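Local structure of xylan esterase 1 (Thermoanaerobacterium sp. 'JW/SL YS485', 3FCY) at residues Gln35-Tyr40 with Thr305-Tyr310; Lys98-Lys103 with Gly122-Lys127; Val227-Pro232 with Val290-Gly295. The protein probably hydrolyses carboxylic esters, removing acetyl groups from substrates such as acetylated xylan, as a calcium-binding serine esterase of the CE7 family. One frame throughout, in Å; residues are numbered along the deposited sequence.

Contact 1 of 3, residues Gln35-Tyr40 with Thr305-Tyr310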
loop_
_atom_site.group_PDB
_atom_site.type_symbol
_atom_site.label_atom_id
_atom_site.label_comp_id
_atom_site.label_asym_id
_atom_site.label_seq_id
_atom_site.Cartn_x
_atom_site.Cartn_y
_atom_site.Cartn_z
ATOM N N GLN A 35 -21.864 22.644 1.384
ATOM C CA GLN A 35 -22.587 23.854 1.012
ATOM C C GLN A 35 -22.836 23.899 -0.492
ATOM O O GLN A 35 -23.921 24.272 -0.943
ATOM C CB GLN A 35 -21.791 25.094 1.449
ATOM C CG GLN A 35 -20.328 25.076 1.004
ATOM C CD GLN A 35 -19.548 26.311 1.442
ATOM O OE1 GLN A 35 -19.473 26.628 2.633
ATOM N NE2 GLN A 35 -18.954 27.010 0.476
ATOM N N LYS A 36 -21.832 23.506 -1.269
ATOM C CA LYS A 36 -21.953 23.518 -2.722
ATOM C C LYS A 36 -22.570 22.240 -3.297
ATOM O O LYS A 36 -23.168 22.266 -4.372
ATOM C CB LYS A 36 -20.584 23.804 -3.342
ATOM C CG LYS A 36 -20.096 25.208 -3.006
ATOM C CD LYS A 36 -18.683 25.481 -3.481
ATOM C CE LYS A 36 -18.249 26.885 -3.067
ATOM N NZ LYS A 36 -16.812 27.154 -3.361
ATOM N N LEU A 37 -22.429 21.126 -2.583
ATOM C CA LEU A 37 -23.015 19.866 -3.038
ATOM C C LEU A 37 -24.522 20.070 -3.140
ATOM O O LEU A 37 -25.154 19.667 -4.115
ATOM C CB LEU A 37 -22.727 18.742 -2.037
ATOM C CG LEU A 37 -21.287 18.253 -1.909
ATOM C CD1 LEU A 37 -21.176 17.300 -0.727
ATOM C CD2 LEU A 37 -20.868 17.562 -3.198
ATOM N N ARG A 38 -25.082 20.713 -2.119
ATOM C CA ARG A 38 -26.513 20.997 -2.047
ATOM C C ARG A 38 -27.050 21.655 -3.319
ATOM O O ARG A 38 -28.209 21.464 -3.679
ATOM C CB ARG A 38 -26.799 21.925 -0.863
ATOM C CG ARG A 38 -26.300 21.438 0.491
ATOM C CD ARG A 38 -27.222 20.398 1.090
ATOM N NE ARG A 38 -26.886 20.108 2.484
ATOM C CZ ARG A 38 -27.476 19.161 3.208
ATOM N NH1 ARG A 38 -28.431 18.415 2.671
ATOM N NH2 ARG A 38 -27.107 18.958 4.466
ATOM N N GLU A 39 -26.205 22.427 -3.997
ATOM C CA GLU A 39 -26.613 23.136 -5.210
ATOM C C GLU A 39 -26.157 22.496 -6.524
ATOM O O GLU A 39 -26.642 22.855 -7.594
ATOM C CB GLU A 39 -26.085 24.569 -5.151
ATOM C CG GLU A 39 -26.296 25.248 -3.812
ATOM C CD GLU A 39 -27.439 26.235 -3.830
ATOM O OE1 GLU A 39 -28.602 25.816 -4.035
ATOM O OE2 GLU A 39 -27.167 27.440 -3.643
ATOM N N TYR A 40 -25.223 21.556 -6.445
ATOM C CA TYR A 40 -24.701 20.897 -7.639
ATOM C C TYR A 40 -25.749 20.033 -8.347
ATOM O O TYR A 40 -26.370 19.162 -7.731
ATOM C CB TYR A 40 -23.490 20.050 -7.255
ATOM C CG TYR A 40 -22.882 19.288 -8.405
ATOM C CD1 TYR A 40 -22.271 19.956 -9.468
ATOM C CD2 TYR A 40 -22.914 17.896 -8.429
ATOM C CE1 TYR A 40 -21.703 19.250 -10.527
ATOM C CE2 TYR A 40 -22.352 17.183 -9.480
ATOM C CZ TYR A 40 -21.749 17.862 -10.522
ATOM O OH TYR A 40 -21.190 17.150 -11.551
ATOM N N THR A 305 -21.537 13.366 -7.284
ATOM C CA THR A 305 -22.330 12.604 -8.249
ATOM C C THR A 305 -23.625 12.123 -7.595
ATOM O O THR A 305 -24.643 11.952 -8.262
ATOM C CB THR A 305 -21.558 11.378 -8.792
ATOM O OG1 THR A 305 -21.289 10.462 -7.722
ATOM C CG2 THR A 305 -20.250 11.819 -9.424
ATOM N N VAL A 306 -23.579 11.903 -6.284
ATOM C CA VAL A 306 -24.761 11.458 -5.553
ATOM C C VAL A 306 -25.741 12.628 -5.424
ATOM O O VAL A 306 -26.942 12.459 -5.631
ATOM C CB VAL A 306 -24.379 10.926 -4.151
ATOM C CG1 VAL A 306 -25.635 10.614 -3.333
ATOM C CG2 VAL A 306 -23.526 9.668 -4.299
ATOM N N PHE A 307 -25.231 13.814 -5.096
ATOM C CA PHE A 307 -26.104 14.975 -4.970
ATOM C C PHE A 307 -26.678 15.393 -6.313
ATOM O O PHE A 307 -27.768 15.954 -6.375
ATOM C CB PHE A 307 -25.377 16.154 -4.321
ATOM C CG PHE A 307 -25.523 16.196 -2.826
ATOM C CD1 PHE A 307 -24.576 15.607 -2.001
ATOM C CD2 PHE A 307 -26.642 16.784 -2.246
ATOM C CE1 PHE A 307 -24.739 15.600 -0.617
ATOM C CE2 PHE A 307 -26.816 16.781 -0.860
ATOM C CZ PHE A 307 -25.862 16.188 -0.047
ATOM N N ALA A 308 -25.954 15.111 -7.391
ATOM C CA ALA A 308 -26.437 15.451 -8.724
ATOM C C ALA A 308 -27.727 14.677 -8.998
ATOM O O ALA A 308 -28.689 15.222 -9.538
ATOM C CB ALA A 308 -25.383 15.106 -9.772
ATOM N N ALA A 309 -27.746 13.401 -8.624
ATOM C CA ALA A 309 -28.932 12.582 -8.834
ATOM C C ALA A 309 -30.033 13.084 -7.910
ATOM O O ALA A 309 -31.167 13.274 -8.330
ATOM C CB ALA A 309 -28.628 11.120 -8.536
ATOM N N TYR A 310 -29.681 13.300 -6.646
ATOM C CA TYR A 310 -30.632 13.787 -5.652
ATOM C C TYR A 310 -31.272 15.116 -6.073
ATOM O O TYR A 310 -32.486 15.292 -5.964
ATOM C CB TYR A 310 -29.925 13.981 -4.307
ATOM C CG TYR A 310 -30.820 14.524 -3.216
ATOM C CD1 TYR A 310 -31.774 13.712 -2.602
ATOM C CD2 TYR A 310 -30.724 15.855 -2.809
ATOM C CE1 TYR A 310 -32.613 14.212 -1.605
ATOM C CE2 TYR A 310 -31.559 16.366 -1.815
ATOM C CZ TYR A 310 -32.497 15.539 -1.218
ATOM O OH TYR A 310 -33.311 16.036 -0.228
#

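Contact 2 of 3, residues Lys98-Lys103 with Gly122-Lys127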
loop_
_atom_site.group_PDB
_atom_site.type_symbol
_atom_site.label_atom_id
_atom_site.label_comp_id
_atom_site.label_asym_id
_atom_site.label_seq_id
_atom_site.Cartn_x
_atom_site.Cartn_y
_atom_site.Cartn_z
ATOM N N LYS A 98 -34.933 -13.497 -6.531
ATOM C CA LYS A 98 -35.430 -14.256 -5.396
ATOM C C LYS A 98 -36.811 -13.663 -5.157
ATOM O O LYS A 98 -37.021 -12.477 -5.394
ATOM C CB LYS A 98 -34.549 -14.041 -4.157
ATOM C CG LYS A 98 -33.256 -14.849 -4.146
ATOM C CD LYS A 98 -32.469 -14.596 -2.858
ATOM C CE LYS A 98 -31.346 -15.608 -2.683
ATOM N NZ LYS A 98 -30.396 -15.599 -3.829
ATOM N N TYR A 99 -37.746 -14.483 -4.695
ATOM C CA TYR A 99 -39.111 -14.027 -4.440
ATOM C C TYR A 99 -39.637 -14.692 -3.176
ATOM O O TYR A 99 -39.813 -15.911 -3.129
ATOM C CB TYR A 99 -39.991 -14.359 -5.657
ATOM C CG TYR A 99 -41.493 -14.215 -5.477
ATOM C CD1 TYR A 99 -42.045 -13.147 -4.767
ATOM C CD2 TYR A 99 -42.366 -15.125 -6.078
ATOM C CE1 TYR A 99 -43.437 -12.988 -4.663
ATOM C CE2 TYR A 99 -43.749 -14.975 -5.984
ATOM C CZ TYR A 99 -44.277 -13.906 -5.278
ATOM O OH TYR A 99 -45.647 -13.758 -5.209
ATOM N N ILE A 100 -39.859 -13.881 -2.144
ATOM C CA ILE A 100 -40.354 -14.374 -0.866
ATOM C C ILE A 100 -41.737 -13.789 -0.605
ATOM O O ILE A 100 -41.924 -12.571 -0.585
ATOM C CB ILE A 100 -39.416 -13.982 0.290
ATOM C CG1 ILE A 100 -37.970 -14.347 -0.066
ATOM C CG2 ILE A 100 -39.839 -14.705 1.561
ATOM C CD1 ILE A 100 -36.941 -13.845 0.934
ATOM N N LYS A 101 -42.701 -14.678 -0.401
ATOM C CA LYS A 101 -44.081 -14.286 -0.170
ATOM C C LYS A 101 -44.527 -14.726 1.219
ATOM O O LYS A 101 -44.476 -15.912 1.550
ATOM C CB LYS A 101 -44.968 -14.934 -1.238
ATOM C CG LYS A 101 -46.437 -14.607 -1.146
ATOM C CD LYS A 101 -47.217 -15.415 -2.173
ATOM C CE LYS A 101 -48.712 -15.166 -2.053
ATOM N NZ LYS A 101 -49.479 -15.998 -3.024
ATOM N N PRO A 102 -44.966 -13.772 2.054
ATOM C CA PRO A 102 -45.413 -14.121 3.404
ATOM C C PRO A 102 -46.711 -14.926 3.362
ATOM O O PRO A 102 -47.554 -14.714 2.487
ATOM C CB PRO A 102 -45.597 -12.757 4.067
ATOM C CG PRO A 102 -46.045 -11.894 2.925
ATOM C CD PRO A 102 -45.125 -12.326 1.801
ATOM N N LYS A 103 -46.863 -15.856 4.298
ATOM C CA LYS A 103 -48.073 -16.664 4.358
ATOM C C LYS A 103 -49.146 -15.914 5.137
ATOM O O LYS A 103 -49.500 -16.293 6.250
ATOM C CB LYS A 103 -47.801 -18.012 5.033
ATOM C CG LYS A 103 -47.093 -19.043 4.166
ATOM C CD LYS A 103 -47.016 -20.366 4.916
ATOM C CE LYS A 103 -46.380 -21.467 4.093
ATOM N NZ LYS A 103 -46.342 -22.745 4.866
ATOM N N GLY A 122 -27.817 -12.123 -3.144
ATOM C CA GLY A 122 -27.394 -12.544 -1.817
ATOM C C GLY A 122 -28.105 -13.742 -1.209
ATOM O O GLY A 122 -28.591 -14.622 -1.921
ATOM N N ASP A 123 -28.144 -13.776 0.122
ATOM C CA ASP A 123 -28.784 -14.859 0.862
ATOM C C ASP A 123 -30.278 -14.603 1.021
ATOM O O ASP A 123 -30.746 -13.473 0.860
ATOM C CB ASP A 123 -28.140 -14.996 2.247
ATOM C CG ASP A 123 -26.868 -15.838 2.228
ATOM O OD1 ASP A 123 -26.057 -15.696 1.294
ATOM O OD2 ASP A 123 -26.679 -16.644 3.163
ATOM N N TRP A 124 -31.025 -15.655 1.339
ATOM C CA TRP A 124 -32.468 -15.530 1.532
ATOM C C TRP A 124 -32.821 -14.917 2.882
ATOM O O TRP A 124 -33.632 -13.997 2.964
ATOM C CB TRP A 124 -33.154 -16.901 1.471
ATOM C CG TRP A 124 -33.136 -17.547 0.136
ATOM C CD1 TRP A 124 -32.168 -18.362 -0.371
ATOM C CD2 TRP A 124 -34.119 -17.400 -0.892
ATOM N NE1 TRP A 124 -32.486 -18.733 -1.656
ATOM C CE2 TRP A 124 -33.678 -18.153 -2.001
ATOM C CE3 TRP A 124 -35.329 -16.701 -0.984
ATOM C CZ2 TRP A 124 -34.408 -18.226 -3.194
ATOM C CZ3 TRP A 124 -36.055 -16.774 -2.168
ATOM C CH2 TRP A 124 -35.590 -17.532 -3.257
ATOM N N ASN A 125 -32.188 -15.441 3.929
ATOM C CA ASN A 125 -32.466 -15.050 5.307
ATOM C C ASN A 125 -32.523 -13.566 5.655
ATOM O O ASN A 125 -33.437 -13.143 6.357
ATOM C CB ASN A 125 -31.494 -15.776 6.252
ATOM C CG ASN A 125 -30.228 -14.990 6.507
ATOM O OD1 ASN A 125 -30.198 -14.113 7.366
ATOM N ND2 ASN A 125 -29.174 -15.291 5.751
ATOM N N ASP A 126 -31.573 -12.773 5.171
ATOM C CA ASP A 126 -31.561 -11.352 5.503
ATOM C C ASP A 126 -32.621 -10.525 4.773
ATOM O O ASP A 126 -32.729 -9.316 4.982
ATOM C CB ASP A 126 -30.161 -10.764 5.276
ATOM C CG ASP A 126 -29.680 -10.924 3.849
ATOM O OD1 ASP A 126 -30.183 -10.199 2.963
ATOM O OD2 ASP A 126 -28.798 -11.783 3.620
ATOM N N LYS A 127 -33.405 -11.179 3.918
ATOM C CA LYS A 127 -34.479 -10.498 3.204
ATOM C C LYS A 127 -35.738 -10.631 4.059
ATOM O O LYS A 127 -36.723 -9.918 3.857
ATOM C CB LYS A 127 -34.742 -11.150 1.837
ATOM C CG LYS A 127 -33.546 -11.196 0.886
ATOM C CD LYS A 127 -33.011 -9.805 0.572
ATOM C CE LYS A 127 -31.839 -9.864 -0.410
ATOM N NZ LYS A 127 -30.709 -10.700 0.092
#

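Contact 3 of 3, residues Val227-Pro232 with Val290-Gly295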
loop_
_atom_site.group_PDB
_atom_site.type_symbol
_atom_site.label_atom_id
_atom_site.label_comp_id
_atom_site.label_asym_id
_atom_site.label_seq_id
_atom_site.Cartn_x
_atom_site.Cartn_y
_atom_site.Cartn_z
ATOM N N VAL A 227 -38.668 4.908 -2.655
ATOM C CA VAL A 227 -37.335 4.668 -3.199
ATOM C C VAL A 227 -36.216 4.926 -2.194
ATOM O O VAL A 227 -36.091 6.029 -1.663
ATOM C CB VAL A 227 -37.058 5.568 -4.425
ATOM C CG1 VAL A 227 -35.764 5.139 -5.106
ATOM C CG2 VAL A 227 -38.235 5.523 -5.394
ATOM N N VAL A 228 -35.413 3.903 -1.924
ATOM C CA VAL A 228 -34.276 4.062 -1.025
ATOM C C VAL A 228 -33.032 3.837 -1.876
ATOM O O VAL A 228 -32.810 2.741 -2.399
ATOM C CB VAL A 228 -34.301 3.058 0.152
ATOM C CG1 VAL A 228 -33.016 3.191 0.972
ATOM C CG2 VAL A 228 -35.513 3.338 1.056
ATOM N N SER A 229 -32.245 4.894 -2.033
ATOM C CA SER A 229 -31.027 4.845 -2.832
ATOM C C SER A 229 -29.818 5.214 -1.980
ATOM O O SER A 229 -29.624 6.377 -1.616
ATOM C CB SER A 229 -31.154 5.803 -4.016
ATOM O OG SER A 229 -30.040 5.704 -4.879
ATOM N N GLU A 230 -29.009 4.209 -1.667
ATOM C CA GLU A 230 -27.821 4.393 -0.846
ATOM C C GLU A 230 -26.570 4.590 -1.691
ATOM O O GLU A 230 -26.219 3.730 -2.497
ATOM C CB GLU A 230 -27.659 3.187 0.080
ATOM C CG GLU A 230 -28.836 3.026 1.023
ATOM C CD GLU A 230 -28.751 1.789 1.889
ATOM O OE1 GLU A 230 -27.718 1.593 2.561
ATOM O OE2 GLU A 230 -29.729 1.018 1.907
ATOM N N TYR A 231 -25.900 5.723 -1.489
ATOM C CA TYR A 231 -24.690 6.069 -2.238
ATOM C C TYR A 231 -24.733 5.476 -3.642
ATOM O O TYR A 231 -23.923 4.617 -4.000
ATOM C CB TYR A 231 -23.427 5.610 -1.481
ATOM C CG TYR A 231 -23.487 4.248 -0.813
ATOM C CD1 TYR A 231 -22.848 3.141 -1.374
ATOM C CD2 TYR A 231 -24.124 4.081 0.416
ATOM C CE1 TYR A 231 -22.835 1.901 -0.720
ATOM C CE2 TYR A 231 -24.119 2.851 1.075
ATOM C CZ TYR A 231 -23.471 1.766 0.505
ATOM O OH TYR A 231 -23.455 0.559 1.166
ATOM N N PRO A 232 -25.681 5.953 -4.465
ATOM C CA PRO A 232 -25.873 5.490 -5.844
ATOM C C PRO A 232 -24.673 5.566 -6.780
ATOM O O PRO A 232 -23.898 6.523 -6.770
ATOM C CB PRO A 232 -27.049 6.335 -6.334
ATOM C CG PRO A 232 -26.904 7.611 -5.546
ATOM C CD PRO A 232 -26.572 7.092 -4.168
ATOM N N VAL A 290 -38.521 9.632 -2.121
ATOM C CA VAL A 290 -37.141 9.167 -2.114
ATOM C C VAL A 290 -36.374 9.470 -0.829
ATOM O O VAL A 290 -36.504 10.546 -0.252
ATOM C CB VAL A 290 -36.360 9.788 -3.293
ATOM C CG1 VAL A 290 -34.937 9.230 -3.335
ATOM C CG2 VAL A 290 -37.091 9.508 -4.605
ATOM N N LEU A 291 -35.592 8.496 -0.381
ATOM C CA LEU A 291 -34.741 8.652 0.794
ATOM C C LEU A 291 -33.372 8.160 0.350
ATOM O O LEU A 291 -33.222 7.009 -0.072
ATOM C CB LEU A 291 -35.224 7.802 1.975
ATOM C CG LEU A 291 -34.267 7.802 3.180
ATOM C CD1 LEU A 291 -34.158 9.219 3.753
ATOM C CD2 LEU A 291 -34.764 6.836 4.251
ATOM N N MET A 292 -32.374 9.030 0.436
ATOM C CA MET A 292 -31.025 8.663 0.028
ATOM C C MET A 292 -30.028 8.913 1.151
ATOM O O MET A 292 -30.347 9.573 2.141
ATOM C CB MET A 292 -30.613 9.475 -1.207
ATOM C CG MET A 292 -31.414 9.169 -2.470
ATOM S SD MET A 292 -30.947 10.222 -3.881
ATOM C CE MET A 292 -29.206 9.897 -3.969
ATOM N N CYS A 293 -28.825 8.366 1.005
ATOM C CA CYS A 293 -27.776 8.586 1.988
ATOM C C CYS A 293 -26.473 8.752 1.222
ATOM O O CYS A 293 -26.308 8.199 0.133
ATOM C CB CYS A 293 -27.685 7.428 2.994
ATOM S SG CYS A 293 -27.172 5.836 2.343
ATOM N N VAL A 294 -25.560 9.541 1.777
ATOM C CA VAL A 294 -24.287 9.795 1.124
ATOM C C VAL A 294 -23.156 9.918 2.140
ATOM O O VAL A 294 -23.295 10.584 3.168
ATOM C CB VAL A 294 -24.370 11.093 0.272
ATOM C CG1 VAL A 294 -24.793 12.262 1.150
ATOM C CG2 VAL A 294 -23.031 11.381 -0.399
ATOM N N GLY A 295 -22.043 9.254 1.852
ATOM C CA GLY A 295 -20.892 9.314 2.734
ATOM C C GLY A 295 -19.939 10.340 2.156
ATOM O O GLY A 295 -19.550 10.228 0.995
#

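Contact 1 of 3, residues Gln35-Tyr40 with Thr305-Tyr310
A buried apolar contact, with no hydrogen bond between the two segments, packs the N-terminal residues 35-40 against helix 303-310 on the flank of the central sheet. F307 contributes the largest share of the interface. The CB of L37 sits over one face of its ring, 4.0 Å from the ring centroid and 23° off the normal, a CH-pi contact displaced toward the rim, with CB 3.6 Å from F307 CD1. The CD1 methyl of L37 continues along the same ring, 3.9 Å from F307 CE1, and the two side chains cross nearly at right angles. L37 carries its CG anti to its carbonyl carbon (chi1 -69°), which lets CD1 as well as CB lie against the ring. Beyond the ring's other margin, the aliphatic CD of R38 reaches F307 CE2 at 4.1 Å; the bend at chi2 brings this methylene back toward the ring although the residue sets out away from it, and the guanidinium plane stands 75° from the ring plane.

Three residues on from L37, Y40 meets the helix through CE2, which lies 3.7 Å from the CB of A308. The Y40 hydroxyl is hydrogen-bonded to D236 and T43. N311, just after the helix segment, donates its ND2 to Y40 O and more weakly to L37 O, so the turn leaving helix 34-37 is gripped by polar bonds beside the apolar patch. F307 also touches V294 and I319 of the two adjoining strands. The N-terminal residues here cover one of the helices that flank the sheet of an alpha/beta-hydrolase fold.

Contact 2 of 3, residues Lys98-Lys103 with Gly122-Lys127
A cation-pi contact joins the antiparallel N-terminal part of the alpha/beta-hydrolase sheet to the loop that follows strand 108-114: K98 of strand 94-102 lies across the indole of W124. Its chain runs along one face of the ring system, CG above the six-membered ring, CB over its rim near CZ3 and CH2, and CE above the five-membered ring. CE is 3.5 Å from the centroid of the five-membered ring and only 10° off its normal, a CH-pi contact. NZ stands 4.7 Å from the same centroid and 23° off the normal. The chain is straight as far as CE and bends at its last torsion, which lifts the ammonium away from the ring face toward the loop backbone. There NZ donates to G122 O at 2.8 Å, from a position tilted 24° out of the carbonyl plane, and S121 OG is a second partner.

Two residues further along the strand, I100 approaches the indole differently: its CG1 comes to the edge, in the ring plane, 3.7 Å from W124 CE3. F75 stacks on the tryptophan as well, so the indole is wedged among strand and loop residues. The loop itself is tied to a second subunit, where D335 accepts from the backbone N of W124 and of N125, and G332 and D335 donate to the D123 carboxylate.

K127 props the loop from within. Its ammonium meets S121 O and D123 O, and forms a salt bridge with D126 OD1 on the syn side of the carboxylate, 3.0 Å from K127 NZ; such pairing would probably stabilise its positive charge. The foot of this same lysine completes the contact with the strand, where its CB meets the terminal methyl CD1 of I100 at 3.6 Å, the two side chains crossing nearly perpendicularly.

Contact 3 of 3, residues Val227-Pro232 with Val290-Gly295
Strands 226-230 and 289-295 pair in parallel, and their backbones make the first shell. L291 N donates to V227 O at 2.8 Å, and L291 O in turn accepts from S229 N. The next bond, C293 N to S229 O, is weak at 3.4 Å; Y231 N to C293 O, 3.0 Å, closes the run just past the strand end.

Side chains pair on both faces. On one, V227 packs on V290 and S229 CB on M292 CG, 3.7 Å apart; M292, bent at chi3, brings its CE methyl to 3.6 Å from P232 CG. On the other, C293 SG touches CB and CG of E230, both at 3.5 Å, and lies at the edge of the Y231 ring.

Farther out, S229 OG is bonded to G211 O, and F333 packs on V228, E230 and C293. The Y231 ring is edge-to-face with H327 and packs against D298. The backbone bonds hold the two strands in register up to Y231, and the pairing thus carries this tyrosine to a place where its ring lies against the predicted charge-relay residues, with C293 SG at its edge.

From the N terminus, residues 35-40 pair with helix 303-310 far along the chain, so contact 1 closes a loop of 264 residues that encloses both others. Within it, contact 2 closes first, over a short span holding strand 108-114, and contact 3 follows in series, spanning a region about half helical between strands 226-230 and 289-295. Contacts 2 and 3 reach the same sheet without touching, their nearest atoms about 11 Å apart. Contacts 1 and 3 do meet: V306 packs on M292 and P232, and F307 on V294, joining the helix to the preceding strand 289-295 and to the turn after strand 226-230. Contacts 1 and 2 lie on opposite sides of the chain's centre.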